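Local coordinates for protein nicotinamide-nucleotide adenylyltransferase NadR family / Ribosylnicotinamide kinase (Lactococcus lactis subsp. cremoris, PDB 6GYE) that binds nicotinamide riboside and probably phosphorylates it and adenylylates the resulting mononucleotide on the way to NAD+, at residues Leu155-Thr158 against Gln159-Asn163; Glu166-Thr169 against His170-Arg173; Asp225-Lys228 against Met229-Ala233; Ala262-Thr265 against Arg266-Lys270. All coordinates share one frame; numbering follows the deposited sequence.

Interaction 1 (Leu155-Thr158 against Gln159-Asn163). With SO4 (sulfate ion), chain H.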
loop_
_atom_site.group_PDB
_atom_site.type_symbol
_atom_site.label_atom_id
_atom_site.label_comp_id
_atom_site.label_asym_id
_atom_site.label_seq_id
_atom_site.Cartn_x
_atom_site.Cartn_y
_atom_site.Cartn_z
ATOM N N LEU A 155 3.568 11.762 -16.898
ATOM C CA LEU A 155 4.893 11.151 -16.865
ATOM C C LEU A 155 5.321 10.840 -15.433
ATOM O O LEU A 155 5.950 9.803 -15.181
ATOM C CB LEU A 155 5.906 12.062 -17.547
ATOM C CG LEU A 155 7.313 11.465 -17.653
ATOM C CD1 LEU A 155 7.256 10.186 -18.479
ATOM C CD2 LEU A 155 8.273 12.455 -18.324
ATOM N N SER A 156 5.042 11.756 -14.494
ATOM C CA SER A 156 5.339 11.502 -13.089
ATOM C C SER A 156 4.593 10.274 -12.604
ATOM O O SER A 156 5.173 9.401 -11.951
ATOM C CB SER A 156 4.981 12.718 -12.231
ATOM O OG SER A 156 5.942 13.741 -12.418
ATOM N N ALA A 157 3.304 10.175 -12.941
ATOM C CA ALA A 157 2.534 8.999 -12.546
ATOM C C ALA A 157 3.148 7.728 -13.123
ATOM O O ALA A 157 3.292 6.722 -12.419
ATOM C CB ALA A 157 1.082 9.148 -12.990
ATOM N N THR A 158 3.560 7.775 -14.390
ATOM C CA THR A 158 4.177 6.611 -15.019
ATOM C C THR A 158 5.494 6.244 -14.336
ATOM O O THR A 158 5.768 5.064 -14.087
ATOM C CB THR A 158 4.394 6.902 -16.510
ATOM O OG1 THR A 158 3.132 6.837 -17.180
ATOM C CG2 THR A 158 5.338 5.889 -17.138
ATOM N N GLN A 159 6.310 7.247 -14.002
ATOM C CA GLN A 159 7.581 6.989 -13.330
ATOM C C GLN A 159 7.365 6.419 -11.938
ATOM O O GLN A 159 8.113 5.543 -11.497
ATOM C CB GLN A 159 8.409 8.277 -13.284
ATOM C CG GLN A 159 8.881 8.731 -14.690
ATOM C CD GLN A 159 9.469 10.143 -14.737
ATOM O OE1 GLN A 159 9.374 10.902 -13.780
ATOM N NE2 GLN A 159 10.047 10.506 -15.882
ATOM N N ILE A 160 6.344 6.900 -11.231
ATOM C CA ILE A 160 6.060 6.398 -9.889
ATOM C C ILE A 160 5.676 4.926 -9.944
ATOM O O ILE A 160 6.181 4.104 -9.170
ATOM C CB ILE A 160 4.967 7.258 -9.234
ATOM C CG1 ILE A 160 5.543 8.628 -8.895
ATOM C CG2 ILE A 160 4.384 6.591 -8.004
ATOM C CD1 ILE A 160 4.517 9.598 -8.399
ATOM N N ARG A 161 4.793 4.568 -10.881
ATOM C CA ARG A 161 4.370 3.180 -11.012
ATOM C C ARG A 161 5.524 2.272 -11.426
ATOM O O ARG A 161 5.581 1.119 -10.994
ATOM C CB ARG A 161 3.223 3.078 -12.020
ATOM C CG ARG A 161 1.898 3.655 -11.510
ATOM C CD ARG A 161 0.746 3.354 -12.458
ATOM N NE ARG A 161 0.908 4.025 -13.733
ATOM C CZ ARG A 161 0.379 5.212 -14.012
ATOM N NH1 ARG A 161 -0.357 5.829 -13.102
ATOM N NH2 ARG A 161 0.587 5.785 -15.189
ATOM N N GLU A 162 6.461 2.778 -12.232
ATOM C CA GLU A 162 7.620 1.984 -12.641
ATOM C C GLU A 162 8.606 1.778 -11.492
ATOM O O GLU A 162 9.210 0.706 -11.367
ATOM C CB GLU A 162 8.343 2.650 -13.807
ATOM C CG GLU A 162 7.603 2.662 -15.126
ATOM C CD GLU A 162 8.385 3.401 -16.216
ATOM O OE1 GLU A 162 9.407 4.049 -15.887
ATOM O OE2 GLU A 162 7.983 3.329 -17.399
ATOM N N ASN A 163 8.838 2.807 -10.684
ATOM C CA ASN A 163 9.848 2.749 -9.628
ATOM C C ASN A 163 9.427 3.660 -8.488
ATOM O O ASN A 163 9.921 4.788 -8.354
ATOM C CB ASN A 163 11.221 3.147 -10.173
ATOM C CG ASN A 163 12.347 2.889 -9.188
ATOM O OD1 ASN A 163 12.117 2.551 -8.025
ATOM N ND2 ASN A 163 13.580 3.071 -9.652
HETATM S S SO4 H . 1.796 2.637 -16.914
HETATM O O1 SO4 H . 2.995 2.882 -16.119
HETATM O O2 SO4 H . 0.804 1.955 -16.087
HETATM O O3 SO4 H . 1.261 3.910 -17.389
HETATM O O4 SO4 H . 2.134 1.800 -18.060
#
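The guanidinium of Arg161 folds back over the backbone of Ala157, one turn earlier in helix 151-162, with Ala157 O 3.6 Å above the plane of the group and over its centre. Residues 156-161 (Ser-Ala-Thr-Gln-Ile-Arg) resemble the SxTxxR-type signature of nucleotidyltransferases, which commonly binds phosphate groups. The guanidinium edge is turned to a sulfate ion, probably from the crystallisation liquor, which may mimic such a phosphate. Arg161 NH2 donates to sulfate O3 at 3.0 Å; NE adds weak bonds to O1 and O2 of the same ion. A bend at chi3 (-66°) in an otherwise extended chain turns the group back along the helix, and NH1 is hydrogen-bonded to the carbonyl oxygen of Ala24. With an alanine here, the sulfate would probably lose the NH2 and NE donors and Ala24 O its partner. Beneath this lie the i to i+4 backbone bonds, among them Arg161 N to Ala157 O. Thr158 and Glu162 run side by side, CG2 of the threonine 3.7 Å from Glu162 OE2. On another flank the extended Gln159 side chain crosses Leu155, its NE2 lying 3.4 Å from Leu155 CG.

Interaction 2 (Glu166-Thr169 against His170-Arg173); sequences EHWT and HINR
Ile171 lays its CD1 against the six-membered ring of Trp168, meeting CE3 at 4.0 Å in an oblique approach. Trp168 opens a short 3-10 turn and Ile171 follows directly after it, in the connection between helix 151-162 and helix 176-179, and the backbone of that turn sets their spacing. Ile171 N donates to Trp168 O at 3.0 Å, and His170 N donates to His167 O, also an i to i+3 bond. Both donors stand above the carbonyl plane, that of Ile171 by 57°, consistent with the tight winding of a 3-10 turn. Trp168 has its CG anti to the backbone N (chi1 -172°), beside the carbonyl carbon, and the CE3 edge atom of the indole is the one that meets Ile171 CD1. CG1 of Ile171 also passes over the carbonyl oxygens of Trp168 and His167, at 3.6 Å from Trp168 O. On the exposed side of the turn, Thr169 OG1 lies over one face of the His170 imidazole, 3.8 Å from CD2. Replacing Ile171 by a serine would probably open a gap beside the indole and remove the apolar surface that meets helix 151-162. The indole NE1 is fixed by a hydrogen bond to Asn252 O. Trp168 packs on Arg176 and Phe179 of helix 176-179, whereas Ile171 leans on Ile160 of helix 151-162, and the turn thereby bridges the two helices just ahead of strand 181-187.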
loop_
_atom_site.group_PDB
_atom_site.type_symbol
_atom_site.label_atom_id
_atom_site.label_comp_id
_atom_site.label_asym_id
_atom_site.label_seq_id
_atom_site.Cartn_x
_atom_site.Cartn_y
_atom_site.Cartn_z
ATOM N N GLU A 166 12.142 5.384 -6.116
ATOM C CA GLU A 166 12.837 6.559 -6.634
ATOM C C GLU A 166 12.021 7.844 -6.538
ATOM O O GLU A 166 12.590 8.933 -6.642
ATOM C CB GLU A 166 13.205 6.347 -8.103
ATOM C CG GLU A 166 14.673 6.072 -8.352
ATOM C CD GLU A 166 15.572 7.229 -7.936
ATOM O OE1 GLU A 166 15.373 8.360 -8.430
ATOM O OE2 GLU A 166 16.473 7.003 -7.096
ATOM N N HIS A 167 10.703 7.751 -6.417
ATOM C CA HIS A 167 9.840 8.926 -6.456
ATOM C C HIS A 167 8.972 9.020 -5.208
ATOM O O HIS A 167 7.973 9.750 -5.177
ATOM C CB HIS A 167 9.022 8.898 -7.750
ATOM C CG HIS A 167 9.882 8.807 -8.980
ATOM N ND1 HIS A 167 10.524 9.902 -9.516
ATOM C CD2 HIS A 167 10.247 7.749 -9.750
ATOM C CE1 HIS A 167 11.220 9.532 -10.581
ATOM N NE2 HIS A 167 11.075 8.229 -10.741
ATOM N N TRP A 168 9.414 8.352 -4.146
ATOM C CA TRP A 168 8.601 8.123 -2.962
ATOM C C TRP A 168 8.034 9.411 -2.378
ATOM O O TRP A 168 6.846 9.473 -2.032
ATOM C CB TRP A 168 9.461 7.402 -1.937
ATOM C CG TRP A 168 8.754 6.927 -0.755
ATOM C CD1 TRP A 168 8.727 7.501 0.496
ATOM C CD2 TRP A 168 7.927 5.765 -0.695
ATOM N NE1 TRP A 168 7.936 6.732 1.343
ATOM C CE2 TRP A 168 7.436 5.664 0.635
ATOM C CE3 TRP A 168 7.559 4.791 -1.635
ATOM C CZ2 TRP A 168 6.601 4.621 1.045
ATOM C CZ3 TRP A 168 6.725 3.761 -1.232
ATOM C CH2 TRP A 168 6.260 3.680 0.100
ATOM N N THR A 169 8.877 10.439 -2.213
ATOM C CA THR A 169 8.417 11.623 -1.495
ATOM C C THR A 169 7.280 12.344 -2.216
ATOM O O THR A 169 6.549 13.101 -1.580
ATOM C CB THR A 169 9.570 12.603 -1.243
ATOM O OG1 THR A 169 10.136 13.019 -2.488
ATOM C CG2 THR A 169 10.643 11.994 -0.356
ATOM N N HIS A 170 7.090 12.099 -3.510
ATOM C CA HIS A 170 6.020 12.742 -4.258
ATOM C C HIS A 170 4.713 11.977 -4.230
ATOM O O HIS A 170 3.686 12.544 -4.613
ATOM C CB HIS A 170 6.453 12.965 -5.714
ATOM C CG HIS A 170 7.620 13.890 -5.838
ATOM N ND1 HIS A 170 8.510 13.836 -6.885
ATOM C CD2 HIS A 170 8.065 14.871 -5.019
ATOM C CE1 HIS A 170 9.445 14.754 -6.714
ATOM N NE2 HIS A 170 9.196 15.397 -5.588
ATOM N N ILE A 171 4.729 10.717 -3.792
ATOM C CA ILE A 171 3.505 9.937 -3.659
ATOM C C ILE A 171 2.695 10.456 -2.476
ATOM O O ILE A 171 3.233 10.664 -1.384
ATOM C CB ILE A 171 3.834 8.451 -3.468
ATOM C CG1 ILE A 171 4.767 7.958 -4.567
ATOM C CG2 ILE A 171 2.549 7.615 -3.414
ATOM C CD1 ILE A 171 5.212 6.514 -4.348
ATOM N N ASN A 172 1.395 10.653 -2.682
ATOM C CA ASN A 172 0.529 11.032 -1.574
ATOM C C ASN A 172 0.530 9.934 -0.506
ATOM O O ASN A 172 0.453 8.744 -0.823
ATOM C CB ASN A 172 -0.894 11.289 -2.073
ATOM C CG ASN A 172 -1.852 11.682 -0.938
ATOM O OD1 ASN A 172 -2.406 10.826 -0.236
ATOM N ND2 ASN A 172 -2.025 12.985 -0.744
ATOM N N ARG A 173 0.587 10.346 0.772
ATOM C CA ARG A 173 0.851 9.395 1.860
ATOM C C ARG A 173 -0.184 8.274 1.943
ATOM O O ARG A 173 0.176 7.127 2.239
ATOM C CB ARG A 173 0.940 10.141 3.193
ATOM C CG ARG A 173 2.221 10.977 3.282
ATOM C CD ARG A 173 2.312 11.741 4.581
ATOM N NE ARG A 173 3.402 12.714 4.530
ATOM C CZ ARG A 173 4.671 12.436 4.841
ATOM N NH1 ARG A 173 5.016 11.206 5.229
ATOM N NH2 ARG A 173 5.600 13.383 4.765
#

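Interaction 3 (Asp225-Lys228 against Met229-Ala233); sequences DELK and MDDYA
Asp231 OD2 accepts the backbone N-H of Lys228 at 2.7 Å in a nearly straight bond (171°), using the lone pair that points away from OD1. Lys228 occupies the N-cap position of helix 229-247, and the aspartate three residues on reaches back to the N-cap amide, the side-chain-to-backbone half of a capping box. Its chi1 of -59° sets CG beside its own backbone N, and this swings the carboxylate back toward the start of the helix. The other oxygen, OD1, is held by the hydroxyl of Tyr216, which leaves both carboxylate oxygens bonded and probably restrains its rotation. The negative charge lies at the N-terminal end of the helix, where the helix dipole would be expected to favour it. Lys228 O begins the helical pattern by accepting Tyr232 N at 3.2 Å, and the same oxygen lies at the edge of the Tyr232 ring, near its plane.

Leu227, just ahead of the cap, covers this first turn with its side chain. Its CD2 touches Asp231 CB at 3.9 Å, and its chain crosses that of Tyr232 at about a right angle. The leucine also packs on Ile222 and Trp316, while Met229 turns to helix 275-290, where it meets Leu281. Leu227 CB lies 3.8 Å from Tyr232 CE2, and Leu227 CD1 lies 4.0 Å from Tyr232 OH.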
loop_
_atom_site.group_PDB
_atom_site.type_symbol
_atom_site.label_atom_id
_atom_site.label_comp_id
_atom_site.label_asym_id
_atom_site.label_seq_id
_atom_site.Cartn_x
_atom_site.Cartn_y
_atom_site.Cartn_z
ATOM N N ASP A 225 6.506 -22.620 26.995
ATOM C CA ASP A 225 5.742 -23.811 27.336
ATOM C C ASP A 225 4.463 -23.511 28.090
ATOM O O ASP A 225 3.761 -24.460 28.437
ATOM C CB ASP A 225 6.586 -24.805 28.141
ATOM C CG ASP A 225 7.223 -24.189 29.347
ATOM O OD1 ASP A 225 7.012 -22.978 29.583
ATOM O OD2 ASP A 225 7.936 -24.924 30.068
ATOM N N GLU A 226 4.136 -22.247 28.358
ATOM C CA GLU A 226 2.874 -21.894 28.997
ATOM C C GLU A 226 1.874 -21.317 28.003
ATOM O O GLU A 226 0.736 -21.006 28.388
ATOM C CB GLU A 226 3.124 -20.902 30.138
ATOM C CG GLU A 226 4.022 -21.473 31.246
ATOM C CD GLU A 226 4.448 -20.434 32.308
ATOM O OE1 GLU A 226 4.838 -19.311 31.927
ATOM O OE2 GLU A 226 4.433 -20.766 33.514
ATOM N N LEU A 227 2.266 -21.175 26.736
ATOM C CA LEU A 227 1.374 -20.606 25.734
ATOM C C LEU A 227 0.212 -21.554 25.439
ATOM O O LEU A 227 0.390 -22.769 25.355
ATOM C CB LEU A 227 2.148 -20.321 24.458
ATOM C CG LEU A 227 3.292 -19.308 24.592
ATOM C CD1 LEU A 227 4.019 -19.153 23.260
ATOM C CD2 LEU A 227 2.779 -17.975 25.071
ATOM N N LYS A 228 -0.993 -20.998 25.358
ATOM C CA LYS A 228 -2.192 -21.738 24.977
ATOM C C LYS A 228 -2.740 -21.158 23.672
ATOM O O LYS A 228 -2.258 -20.132 23.159
ATOM C CB LYS A 228 -3.272 -21.674 26.061
ATOM C CG LYS A 228 -2.807 -21.972 27.476
ATOM C CD LYS A 228 -2.421 -23.425 27.690
ATOM C CE LYS A 228 -2.248 -23.714 29.174
ATOM N NZ LYS A 228 -3.492 -23.374 29.894
ATOM N N MET A 229 -3.795 -21.808 23.170
ATOM C CA MET A 229 -4.399 -21.420 21.896
ATOM C C MET A 229 -4.652 -19.920 21.820
ATOM O O MET A 229 -4.384 -19.281 20.796
ATOM C CB MET A 229 -5.709 -22.183 21.693
ATOM C CG MET A 229 -6.397 -21.852 20.390
ATOM S SD MET A 229 -7.921 -22.800 20.220
ATOM C CE MET A 229 -8.892 -22.169 21.589
ATOM N N ASP A 230 -5.146 -19.338 22.908
ATOM C CA ASP A 230 -5.564 -17.946 22.876
ATOM C C ASP A 230 -4.369 -17.006 22.821
ATOM O O ASP A 230 -4.460 -15.926 22.224
ATOM C CB ASP A 230 -6.437 -17.656 24.085
ATOM C CG ASP A 230 -7.014 -16.278 24.054
ATOM O OD1 ASP A 230 -7.679 -15.932 23.053
ATOM O OD2 ASP A 230 -6.811 -15.547 25.040
ATOM N N ASP A 231 -3.245 -17.404 23.421
ATOM C CA ASP A 231 -2.023 -16.631 23.272
ATOM C C ASP A 231 -1.596 -16.568 21.810
ATOM O O ASP A 231 -1.228 -15.498 21.305
ATOM C CB ASP A 231 -0.920 -17.253 24.122
ATOM C CG ASP A 231 -1.285 -17.309 25.591
ATOM O OD1 ASP A 231 -1.638 -16.253 26.152
ATOM O OD2 ASP A 231 -1.220 -18.412 26.174
ATOM N N TYR A 232 -1.639 -17.715 21.115
ATOM C CA TYR A 232 -1.259 -17.737 19.709
ATOM C C TYR A 232 -2.151 -16.813 18.900
ATOM O O TYR A 232 -1.665 -16.057 18.053
ATOM C CB TYR A 232 -1.295 -19.171 19.166
ATOM C CG TYR A 232 -0.086 -19.978 19.580
ATOM C CD1 TYR A 232 1.105 -19.890 18.870
ATOM C CD2 TYR A 232 -0.128 -20.815 20.692
ATOM C CE1 TYR A 232 2.234 -20.611 19.245
ATOM C CE2 TYR A 232 0.991 -21.545 21.080
ATOM C CZ TYR A 232 2.167 -21.438 20.352
ATOM O OH TYR A 232 3.283 -22.149 20.723
ATOM N N ALA A 233 -3.454 -16.822 19.191
ATOM C CA ALA A 233 -4.360 -15.926 18.491
ATOM C C ALA A 233 -3.944 -14.482 18.697
ATOM O O ALA A 233 -3.870 -13.702 17.736
ATOM C CB ALA A 233 -5.791 -16.142 18.965
#

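Interaction 4 (Ala262-Thr265 against Arg266-Lys270); sequences AIVT and RVYAK
The Tyr268 ring is approached obliquely by Val264 O, 3.6 Å from CD2, and its CE2 meets Val264 CG1 at 4.0 Å. The valine and the tyrosine lie side by side and point the same way, one turn apart. Beyond them the ring stacks on Trp316 and meets Phe323 at about 40° between planes, while its hydroxyl makes a weak hydrogen bond to Ala189 N. Arg266 carries the second flat group: with CG anti to its backbone N (chi1 -167°) and a chain extended to NE, the guanidinium is sent away from the preceding turn. There it forms salt bridges with Glu282 and Glu333, so a buried positive charge is matched by two carboxylates from the flanking helices 275-290 and 320-333. Helix 262-272 follows strand 255-259 in the P-loop NTPase-type domain, and its i to i+4 bonds run unbroken here. Arg266 N reaches Ala262 O at 2.7 Å, and Ala269 N reaches Thr265 O at 2.9 Å. Val264 O takes two donors, Tyr268 N at 3.3 Å and, weakly, Val267 N. CG2 of Val267 sits 3.3 Å from Ile263 O, while the Val267 side chain packs against Phe323.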
loop_
_atom_site.group_PDB
_atom_site.type_symbol
_atom_site.label_atom_id
_atom_site.label_comp_id
_atom_site.label_asym_id
_atom_site.label_seq_id
_atom_site.Cartn_x
_atom_site.Cartn_y
_atom_site.Cartn_z
ATOM N N ALA A 262 2.785 -14.024 10.402
ATOM C CA ALA A 262 1.842 -15.060 10.829
ATOM C C ALA A 262 2.304 -16.460 10.430
ATOM O O ALA A 262 2.016 -17.431 11.146
ATOM C CB ALA A 262 0.441 -14.773 10.277
ATOM N N ILE A 263 3.034 -16.592 9.317
ATOM C CA ILE A 263 3.558 -17.906 8.942
ATOM C C ILE A 263 4.481 -18.440 10.032
ATOM O O ILE A 263 4.409 -19.614 10.413
ATOM C CB ILE A 263 4.269 -17.839 7.577
ATOM C CG1 ILE A 263 3.247 -17.576 6.479
ATOM C CG2 ILE A 263 5.031 -19.135 7.300
ATOM C CD1 ILE A 263 3.791 -17.662 5.119
ATOM N N VAL A 264 5.375 -17.590 10.537
ATOM C CA VAL A 264 6.248 -17.997 11.634
ATOM C C VAL A 264 5.420 -18.460 12.829
ATOM O O VAL A 264 5.666 -19.532 13.396
ATOM C CB VAL A 264 7.208 -16.853 12.011
ATOM C CG1 VAL A 264 7.911 -17.148 13.338
ATOM C CG2 VAL A 264 8.218 -16.652 10.899
ATOM N N THR A 265 4.414 -17.671 13.221
ATOM C CA THR A 265 3.557 -18.098 14.327
ATOM C C THR A 265 2.828 -19.388 13.988
ATOM O O THR A 265 2.613 -20.226 14.869
ATOM C CB THR A 265 2.539 -17.015 14.673
ATOM O OG1 THR A 265 3.229 -15.802 14.960
ATOM C CG2 THR A 265 1.684 -17.416 15.928
ATOM N N ARG A 266 2.467 -19.575 12.712
ATOM C CA ARG A 266 1.771 -20.790 12.308
ATOM C C ARG A 266 2.675 -22.009 12.396
ATOM O O ARG A 266 2.192 -23.125 12.612
ATOM C CB ARG A 266 1.210 -20.631 10.891
ATOM C CG ARG A 266 0.210 -21.715 10.495
ATOM C CD ARG A 266 -0.376 -21.470 9.094
ATOM N NE ARG A 266 -1.332 -22.509 8.693
ATOM C CZ ARG A 266 -1.030 -23.553 7.929
ATOM N NH1 ARG A 266 0.201 -23.702 7.474
ATOM N NH2 ARG A 266 -1.960 -24.443 7.609
ATOM N N VAL A 267 3.977 -21.829 12.223
ATOM C CA VAL A 267 4.884 -22.948 12.405
ATOM C C VAL A 267 4.906 -23.375 13.867
ATOM O O VAL A 267 4.774 -24.565 14.182
ATOM C CB VAL A 267 6.287 -22.592 11.890
ATOM C CG1 VAL A 267 7.265 -23.684 12.270
ATOM C CG2 VAL A 267 6.267 -22.376 10.364
ATOM N N TYR A 268 5.047 -22.412 14.790
ATOM C CA TYR A 268 5.028 -22.766 16.207
ATOM C C TYR A 268 3.713 -23.425 16.594
ATOM O O TYR A 268 3.708 -24.457 17.281
ATOM C CB TYR A 268 5.287 -21.542 17.080
ATOM C CG TYR A 268 6.723 -21.088 17.066
ATOM C CD1 TYR A 268 7.748 -21.952 17.447
ATOM C CD2 TYR A 268 7.062 -19.795 16.669
ATOM C CE1 TYR A 268 9.075 -21.545 17.422
ATOM C CE2 TYR A 268 8.391 -19.369 16.661
ATOM C CZ TYR A 268 9.390 -20.249 17.031
ATOM O OH TYR A 268 10.705 -19.834 17.017
ATOM N N ALA A 269 2.588 -22.859 16.141
ATOM C CA ALA A 269 1.290 -23.441 16.469
ATOM C C ALA A 269 1.192 -24.880 15.982
ATOM O O ALA A 269 0.739 -25.763 16.725
ATOM C CB ALA A 269 0.159 -22.600 15.872
ATOM N N LYS A 270 1.643 -25.143 14.750
ATOM C CA LYS A 270 1.569 -26.497 14.206
ATOM C C LYS A 270 2.406 -27.460 15.034
ATOM O O LYS A 270 1.995 -28.600 15.273
ATOM C CB LYS A 270 2.014 -26.507 12.738
ATOM C CG LYS A 270 1.848 -27.847 12.030
ATOM C CD LYS A 270 0.374 -28.260 11.938
ATOM C CE LYS A 270 0.147 -29.395 10.941
ATOM N NZ LYS A 270 -0.142 -28.878 9.553
#

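How the interactions relate
The four contacts form two pairs, in series along the chain. Interactions 1 and 2 have centres 10 Å apart and touch: Ile160 CG2 meets Ile171 CG1 at 3.7 Å, so that helix 151-162 packs against the turn that follows it. Interactions 3 and 4, centres 12 Å apart, meet through Tyr232, whose CD1 lies 3.9 Å from Thr265 CG2; both belong to the P-loop NTPase-type domain. The pairs are well separated, with nearest atoms of interactions 2 and 4 about 21 Å apart. Nicotinamide riboside lies between them, about 10 Å from the Trp168 side chain and about 8 Å from that of Ala262, whose backbone N bonds the pocket residue Glu292.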